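Local coordinates for adhesion and penetration protein autotransporter (Haemophilus influenzae, PDB 3SYJ) that promotes bacterial adherence to and invasion of host cells, self-associates in bacterial aggregation, and is probably a serine protease, at residues A509-I514 with R554-Y559; N575-I580 with K628-Q633. All coordinates share one frame; numbering follows the deposited sequence.

Contact 1: residues A509-I514 with R554-Y559; sequences AANVTI and RLNLIY
Asn511 and Asn556 sit side by side on one face of a parallel strand pair and point the same way. Asn556 ND2 gives a hydrogen bond of 2.9 Å to Asn511 OD1, in line with the Asn511 side-chain carbonyl (C=O...N angle 170°) and within the plane of the Asn556 amide; the two amide planes are 34° apart. Asn556 CG, anti to its carbonyl carbon (chi1 -55°), sits beside the backbone N, whose N-H goes to Ala510 O. Farther along this face, Ile558 CD1 reaches Asn511 CB at 4.1 Å, and Ile558 CB lies 3.9 Å from Thr513 OG1. The backbones run in step as rungs of successive coils of the right-handed parallel beta-helix that forms the stalk of the passenger domain: Val512 N bonds to Asn556 O, Ile558 N to Val512 O, and Ile514 N to Ile558 O at 2.8 Å. The other face looks into the coil. There Leu555 CD1 meets Ala510 CB and Val512 CG2, each at 4.0 Å, while Leu557 CD1 touches Ile514 CD1 at 4.0 Å. Phe543 packs on both Ile514 and Leu557. In the second shell, Asn556 OD1 accepts the N-H of Asp579 from the next coil, giving the amide a partner at each end.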
ATOM      1  N   ALA A 509      14.526   4.733  32.620  1.00 20.20           N
ATOM      2  CA  ALA A 509      13.128   4.322  32.643  1.00 22.49           C
ATOM      3  C   ALA A 509      12.685   3.986  34.068  1.00 24.78           C
ATOM      4  O   ALA A 509      13.505   3.912  34.983  1.00 26.60           O
ATOM      5  CB  ALA A 509      12.904   3.136  31.728  1.00 23.00           C
ATOM      6  N   ALA A 510      11.382   3.800  34.252  1.00 24.19           N
ATOM      7  CA  ALA A 510      10.831   3.434  35.554  1.00 23.40           C
ATOM      8  C   ALA A 510       9.689   2.438  35.380  1.00 19.20           C
ATOM      9  O   ALA A 510       9.023   2.424  34.346  1.00 18.76           O
ATOM     10  CB  ALA A 510      10.358   4.678  36.304  1.00 20.84           C
ATOM     11  N   ASN A 511       9.479   1.586  36.375  1.00 18.66           N
ATOM     12  CA  ASN A 511       8.358   0.656  36.328  1.00 22.28           C
ATOM     13  C   ASN A 511       7.495   0.743  37.580  1.00 22.11           C
ATOM     14  O   ASN A 511       8.014   0.855  38.683  1.00 19.53           O
ATOM     15  CB  ASN A 511       8.851  -0.777  36.155  1.00 21.34           C
ATOM     16  CG  ASN A 511       9.746  -0.944  34.943  1.00 27.98           C
ATOM     17  OD1 ASN A 511       9.427  -0.483  33.846  1.00 24.80           O
ATOM     18  ND2 ASN A 511      10.879  -1.607  35.139  1.00 28.38           N
ATOM     19  N   VAL A 512       6.178   0.707  37.399  1.00 20.30           N
ATOM     20  CA  VAL A 512       5.268   0.510  38.517  1.00 20.97           C
ATOM     21  C   VAL A 512       4.573  -0.829  38.336  1.00 21.04           C
ATOM     22  O   VAL A 512       3.941  -1.081  37.311  1.00 19.15           O
ATOM     23  CB  VAL A 512       4.190   1.615  38.610  1.00 24.21           C
ATOM     24  CG1 VAL A 512       3.389   1.470  39.901  1.00 19.87           C
ATOM     25  CG2 VAL A 512       4.813   2.987  38.543  1.00 21.60           C
ATOM     26  N   THR A 513       4.697  -1.692  39.333  1.00 20.27           N
ATOM     27  CA  THR A 513       3.991  -2.962  39.315  1.00 20.03           C
ATOM     28  C   THR A 513       2.856  -2.924  40.338  1.00 18.31           C
ATOM     29  O   THR A 513       3.035  -2.459  41.459  1.00 16.99           O
ATOM     30  CB  THR A 513       4.959  -4.136  39.595  1.00 20.18           C
ATOM     31  OG1 THR A 513       6.031  -4.098  38.640  1.00 19.93           O
ATOM     32  CG2 THR A 513       4.245  -5.485  39.504  1.00 16.64           C
ATOM     33  N   ILE A 514       1.679  -3.383  39.928  1.00 18.54           N
ATOM     34  CA  ILE A 514       0.540  -3.511  40.827  1.00 19.19           C
ATOM     35  C   ILE A 514       0.167  -4.985  40.932  1.00 21.72           C
ATOM     36  O   ILE A 514      -0.093  -5.637  39.918  1.00 22.14           O
ATOM     37  CB  ILE A 514      -0.659  -2.685  40.336  1.00 18.56           C
ATOM     38  CG1 ILE A 514      -0.303  -1.194  40.343  1.00 16.60           C
ATOM     39  CG2 ILE A 514      -1.878  -2.936  41.210  1.00 18.07           C
ATOM     40  CD1 ILE A 514      -1.295  -0.322  39.615  1.00 13.76           C
ATOM     41  N   ARG A 554      10.363   7.694  30.252  1.00 22.35           N
ATOM     42  CA  ARG A 554       9.870   6.339  30.025  1.00 27.51           C
ATOM     43  C   ARG A 554       9.258   5.794  31.307  1.00 23.36           C
ATOM     44  O   ARG A 554       9.885   5.827  32.362  1.00 20.50           O
ATOM     45  CB  ARG A 554      10.986   5.388  29.564  1.00 26.86           C
ATOM     46  CG  ARG A 554      11.892   5.891  28.448  1.00 37.97           C
ATOM     47  CD  ARG A 554      11.395   5.507  27.057  1.00 35.80           C
ATOM     48  NE  ARG A 554      10.765   4.191  27.022  1.00 35.80           N
ATOM     49  CZ  ARG A 554       9.942   3.801  26.053  1.00 34.17           C
ATOM     50  NH1 ARG A 554       9.665   4.630  25.054  1.00 31.38           N
ATOM     51  NH2 ARG A 554       9.390   2.594  26.080  1.00 31.59           N
ATOM     52  N   LEU A 555       8.035   5.290  31.203  1.00 20.67           N
ATOM     53  CA  LEU A 555       7.361   4.683  32.341  1.00 20.94           C
ATOM     54  C   LEU A 555       6.524   3.487  31.877  1.00 21.28           C
ATOM     55  O   LEU A 555       5.719   3.604  30.957  1.00 20.95           O
ATOM     56  CB  LEU A 555       6.499   5.726  33.058  1.00 22.48           C
ATOM     57  CG  LEU A 555       5.617   5.294  34.233  1.00 22.89           C
ATOM     58  CD1 LEU A 555       6.460   4.742  35.359  1.00 23.60           C
ATOM     59  CD2 LEU A 555       4.788   6.472  34.719  1.00 20.56           C
ATOM     60  N   ASN A 556       6.749   2.333  32.501  1.00 18.78           N
ATOM     61  CA  ASN A 556       5.972   1.128  32.217  1.00 19.79           C
ATOM     62  C   ASN A 556       5.088   0.748  33.390  1.00 22.02           C
ATOM     63  O   ASN A 556       5.443   0.980  34.547  1.00 20.77           O
ATOM     64  CB  ASN A 556       6.893  -0.043  31.901  1.00 19.10           C
ATOM     65  CG  ASN A 556       7.840   0.273  30.792  1.00 23.50           C
ATOM     66  OD1 ASN A 556       7.424   0.454  29.652  1.00 27.79           O
ATOM     67  ND2 ASN A 556       9.123   0.369  31.113  1.00 24.74           N
ATOM     68  N   LEU A 557       3.944   0.150  33.074  1.00 20.13           N
ATOM     69  CA  LEU A 557       2.993  -0.289  34.081  1.00 19.64           C
ATOM     70  C   LEU A 557       2.720  -1.787  33.944  1.00 19.86           C
ATOM     71  O   LEU A 557       2.375  -2.266  32.863  1.00 17.13           O
ATOM     72  CB  LEU A 557       1.690   0.492  33.936  1.00 19.60           C
ATOM     73  CG  LEU A 557       0.530   0.008  34.796  1.00 18.13           C
ATOM     74  CD1 LEU A 557       0.815   0.282  36.272  1.00 14.92           C
ATOM     75  CD2 LEU A 557      -0.759   0.667  34.339  1.00 16.30           C
ATOM     76  N   ILE A 558       2.877  -2.522  35.039  1.00 17.95           N
ATOM     77  CA  ILE A 558       2.636  -3.957  35.023  1.00 16.51           C
ATOM     78  C   ILE A 558       1.553  -4.335  36.026  1.00 22.11           C
ATOM     79  O   ILE A 558       1.682  -4.053  37.218  1.00 20.11           O
ATOM     80  CB  ILE A 558       3.901  -4.760  35.386  1.00 17.32           C
ATOM     81  CG1 ILE A 558       5.041  -4.472  34.410  1.00 20.76           C
ATOM     82  CG2 ILE A 558       3.602  -6.244  35.384  1.00 17.88           C
ATOM     83  CD1 ILE A 558       5.833  -3.240  34.732  1.00 20.99           C
ATOM     84  N   TYR A 559       0.483  -4.963  35.541  1.00 16.62           N
ATOM     85  CA  TYR A 559      -0.527  -5.530  36.420  1.00 21.35           C
ATOM     86  C   TYR A 559      -0.318  -7.041  36.514  1.00 22.94           C
ATOM     87  O   TYR A 559      -0.457  -7.763  35.530  1.00 20.61           O
ATOM     88  CB  TYR A 559      -1.939  -5.202  35.924  1.00 20.58           C
ATOM     89  CG  TYR A 559      -3.035  -5.796  36.779  1.00 19.60           C
ATOM     90  CD1 TYR A 559      -3.027  -5.637  38.155  1.00 18.31           C
ATOM     91  CD2 TYR A 559      -4.079  -6.516  36.211  1.00 21.25           C
ATOM     92  CE1 TYR A 559      -4.020  -6.177  38.948  1.00 19.44           C
ATOM     93  CE2 TYR A 559      -5.084  -7.061  36.994  1.00 23.12           C
ATOM     94  CZ  TYR A 559      -5.046  -6.888  38.367  1.00 24.15           C
ATOM     95  OH  TYR A 559      -6.035  -7.426  39.165  1.00 24.42           O
TER

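Contact 2: residues N575-I580 with K628-Q633; sequences NLKGDI and KAENFQ
At a corner of the beta-solenoid, Asp579 and Asn631 stand side by side, carboxylate and amide planes 88° apart. Asp579 CG, anti to its carbonyl carbon (chi1 -62°), carries the carboxylate alongside Asn631. Asn631 ND2 bonds to Asp579 OD1 at 3.0 Å on the syn side, well out of the carboxylate plane. The same oxygen takes a weak bond from Asn631 N; a water also donates to it and to Glu630 OE1. Asp579 OD1 and Glu630 OE1 lie 4.5 Å apart, and the shared water probably eases their repulsion; Glu630 OE2 is held by a salt bridge from Arg554 NH1. A weak bond of 2.8 Å links Gln633 NE2 to Asp579 OD2. Before the corner, Leu576 N bonds to Lys628 O; after it, Ile580 N bonds to Asn631 O and Gln633 N to Ile580 O. Between them Lys577 makes an inverse gamma turn, and Glu630 N reaches Gly578 O at 2.9 Å. At Gly578 (phi 154°) a CB would jam against Lys577 O, which calls for glycine. Inside, Ile580 CD1 lies 3.9 Å from Phe632 CE1, on a ring that stacks with Trp652. Parallel rungs around a bend, apolar residues inward and polar ones outward, are typical of a right-handed parallel beta-helix.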
ATOM      1  N   ASN A 575      -0.724   8.435  29.964  1.00 17.50           N
ATOM      2  CA  ASN A 575       0.005   9.026  28.854  1.00 17.92           C
ATOM      3  C   ASN A 575       1.414   8.459  28.859  1.00 18.41           C
ATOM      4  O   ASN A 575       2.380   9.178  29.095  1.00 18.89           O
ATOM      5  CB  ASN A 575       0.051  10.546  28.980  1.00 16.23           C
ATOM      6  CG  ASN A 575       0.582  11.209  27.730  1.00 19.52           C
ATOM      7  OD1 ASN A 575       1.251  12.243  27.792  1.00 23.29           O
ATOM      8  ND2 ASN A 575       0.290  10.612  26.581  1.00 15.35           N
ATOM      9  N   LEU A 576       1.526   7.162  28.601  1.00 19.66           N
ATOM     10  CA  LEU A 576       2.770   6.449  28.855  1.00 18.48           C
ATOM     11  C   LEU A 576       3.723   6.392  27.685  1.00 22.41           C
ATOM     12  O   LEU A 576       3.381   5.905  26.610  1.00 24.67           O
ATOM     13  CB  LEU A 576       2.489   5.025  29.321  1.00 18.06           C
ATOM     14  CG  LEU A 576       1.914   4.906  30.726  1.00 18.91           C
ATOM     15  CD1 LEU A 576       1.476   3.482  30.994  1.00 21.31           C
ATOM     16  CD2 LEU A 576       2.935   5.358  31.740  1.00 18.15           C
ATOM     17  N   LYS A 577       4.934   6.882  27.917  1.00 24.28           N
ATOM     18  CA  LYS A 577       6.047   6.595  27.039  1.00 22.73           C
ATOM     19  C   LYS A 577       6.596   5.262  27.537  1.00 26.73           C
ATOM     20  O   LYS A 577       7.538   5.218  28.325  1.00 24.45           O
ATOM     21  CB  LYS A 577       7.097   7.689  27.155  1.00 29.19           C
ATOM     22  CG  LYS A 577       7.508   8.293  25.827  1.00 43.70           C
ATOM     23  CD  LYS A 577       6.452   9.271  25.315  1.00 42.22           C
ATOM     24  CE  LYS A 577       6.813   9.804  23.928  1.00 52.54           C
ATOM     25  NZ  LYS A 577       6.132  11.093  23.614  1.00 49.75           N
ATOM     26  N   GLY A 578       5.968   4.177  27.097  1.00 26.09           N
ATOM     27  CA  GLY A 578       6.228   2.861  27.636  1.00 22.38           C
ATOM     28  C   GLY A 578       5.002   1.993  27.448  1.00 26.61           C
ATOM     29  O   GLY A 578       4.075   2.363  26.727  1.00 27.56           O
ATOM     30  N   ASP A 579       4.986   0.841  28.107  1.00 23.75           N
ATOM     31  CA  ASP A 579       3.950  -0.146  27.872  1.00 22.84           C
ATOM     32  C   ASP A 579       3.095  -0.381  29.096  1.00 25.07           C
ATOM     33  O   ASP A 579       3.481  -0.031  30.211  1.00 25.77           O
ATOM     34  CB  ASP A 579       4.577  -1.485  27.492  1.00 28.14           C
ATOM     35  CG  ASP A 579       5.370  -1.417  26.218  1.00 27.02           C
ATOM     36  OD1 ASP A 579       5.144  -0.484  25.421  1.00 28.14           O
ATOM     37  OD2 ASP A 579       6.219  -2.306  26.017  1.00 35.43           O
ATOM     38  N   ILE A 580       1.938  -0.994  28.867  1.00 20.41           N
ATOM     39  CA  ILE A 580       1.129  -1.561  29.933  1.00 21.61           C
ATOM     40  C   ILE A 580       1.077  -3.064  29.699  1.00 22.95           C
ATOM     41  O   ILE A 580       0.711  -3.524  28.609  1.00 19.47           O
ATOM     42  CB  ILE A 580      -0.309  -0.984  29.953  1.00 17.95           C
ATOM     43  CG1 ILE A 580      -0.286   0.514  30.255  1.00 21.88           C
ATOM     44  CG2 ILE A 580      -1.166  -1.702  30.985  1.00 15.59           C
ATOM     45  CD1 ILE A 580      -1.657   1.165  30.213  1.00 21.72           C
ATOM     46  N   LYS A 628      -3.505   6.248  26.707  1.00 20.58           N
ATOM     47  CA  LYS A 628      -2.452   6.132  25.717  1.00 21.36           C
ATOM     48  C   LYS A 628      -1.216   5.447  26.277  1.00 21.60           C
ATOM     49  O   LYS A 628      -0.756   5.749  27.381  1.00 19.73           O
ATOM     50  CB  LYS A 628      -2.063   7.507  25.178  1.00 23.40           C
ATOM     51  CG  LYS A 628      -0.951   7.451  24.147  1.00 25.89           C
ATOM     52  CD  LYS A 628      -0.835   8.764  23.386  1.00 34.79           C
ATOM     53  CE  LYS A 628       0.381   8.748  22.462  1.00 39.51           C
ATOM     54  NZ  LYS A 628       0.755  10.106  21.975  1.00 42.63           N
ATOM     55  N   ALA A 629      -0.692   4.512  25.503  1.00 18.93           N
ATOM     56  CA  ALA A 629       0.584   3.905  25.797  1.00 21.64           C
ATOM     57  C   ALA A 629       1.212   3.544  24.459  1.00 25.56           C
ATOM     58  O   ALA A 629       0.564   3.659  23.416  1.00 22.73           O
ATOM     59  CB  ALA A 629       0.401   2.665  26.661  1.00 16.66           C
ATOM     60  N   GLU A 630       2.472   3.128  24.484  1.00 24.41           N
ATOM     61  CA  GLU A 630       3.117   2.593  23.288  1.00 26.12           C
ATOM     62  C   GLU A 630       2.548   1.205  22.953  1.00 22.80           C
ATOM     63  O   GLU A 630       2.011   0.992  21.869  1.00 21.12           O
ATOM     64  CB  GLU A 630       4.649   2.597  23.447  1.00 24.05           C
ATOM     65  CG  GLU A 630       5.224   4.029  23.514  1.00 22.75           C
ATOM     66  CD  GLU A 630       6.740   4.113  23.703  1.00 28.61           C
ATOM     67  OE1 GLU A 630       7.395   3.082  23.942  1.00 30.40           O
ATOM     68  OE2 GLU A 630       7.282   5.237  23.622  1.00 28.97           O
ATOM     69  N   ASN A 631       2.634   0.275  23.895  1.00 20.28           N
ATOM     70  CA  ASN A 631       2.060  -1.044  23.682  1.00 22.84           C
ATOM     71  C   ASN A 631       1.211  -1.500  24.851  1.00 22.70           C
ATOM     72  O   ASN A 631       1.506  -1.192  26.006  1.00 21.35           O
ATOM     73  CB  ASN A 631       3.148  -2.092  23.430  1.00 23.19           C
ATOM     74  CG  ASN A 631       4.032  -1.751  22.245  1.00 29.76           C
ATOM     75  OD1 ASN A 631       3.785  -2.188  21.116  1.00 24.28           O
ATOM     76  ND2 ASN A 631       5.070  -0.962  22.497  1.00 27.87           N
ATOM     77  N   PHE A 632       0.154  -2.239  24.536  1.00 18.60           N
ATOM     78  CA  PHE A 632      -0.586  -2.987  25.531  1.00 21.40           C
ATOM     79  C   PHE A 632      -0.259  -4.459  25.317  1.00 24.31           C
ATOM     80  O   PHE A 632      -0.669  -5.061  24.330  1.00 26.15           O
ATOM     81  CB  PHE A 632      -2.092  -2.763  25.383  1.00 20.60           C
ATOM     82  CG  PHE A 632      -2.496  -1.319  25.430  1.00 21.38           C
ATOM     83  CD1 PHE A 632      -2.776  -0.702  26.641  1.00 19.34           C
ATOM     84  CD2 PHE A 632      -2.597  -0.579  24.260  1.00 18.92           C
ATOM     85  CE1 PHE A 632      -3.143   0.627  26.685  1.00 23.26           C
ATOM     86  CE2 PHE A 632      -2.968   0.750  24.294  1.00 21.53           C
ATOM     87  CZ  PHE A 632      -3.241   1.360  25.508  1.00 19.65           C
ATOM     88  N   GLN A 633       0.499  -5.032  26.239  1.00 21.89           N
ATOM     89  CA  GLN A 633       0.842  -6.436  26.144  1.00 24.24           C
ATOM     90  C   GLN A 633      -0.000  -7.207  27.137  1.00 21.64           C
ATOM     91  O   GLN A 633       0.302  -7.245  28.329  1.00 24.70           O
ATOM     92  CB  GLN A 633       2.332  -6.640  26.425  1.00 25.30           C
ATOM     93  CG  GLN A 633       3.194  -5.546  25.832  1.00 27.72           C
ATOM     94  CD  GLN A 633       4.666  -5.901  25.798  1.00 45.26           C
ATOM     95  OE1 GLN A 633       5.051  -7.043  26.069  1.00 50.42           O
ATOM     96  NE2 GLN A 633       5.503  -4.922  25.457  1.00 36.69           N
TER
HETATM   97  O   HOH W   1       7.631   0.558  24.590  1.00 35.31           O

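Contact 1 closes before contact 2 opens along the chain, and their centres lie about 10 Å apart. Strands 555-559 and 579-582 are direct neighbours, so the strand order 510-514, 555-559, 579-582, 631-634 climbs one side of the solenoid. Leu557 N probably bonds to Asp579 O at 2.9 Å where the two meet, and Leu576 CD2 packs on Leu555 O. At the corner, Arg554 NH1 makes a salt bridge with Glu630 OE2, passing over the coil that holds residues 575-580. The shared strand ladder and this bridge tie three successive coils of the passenger-domain beta-helix together, away from the probable protease site, and Lys577 also packs on Asn883 of the second subunit.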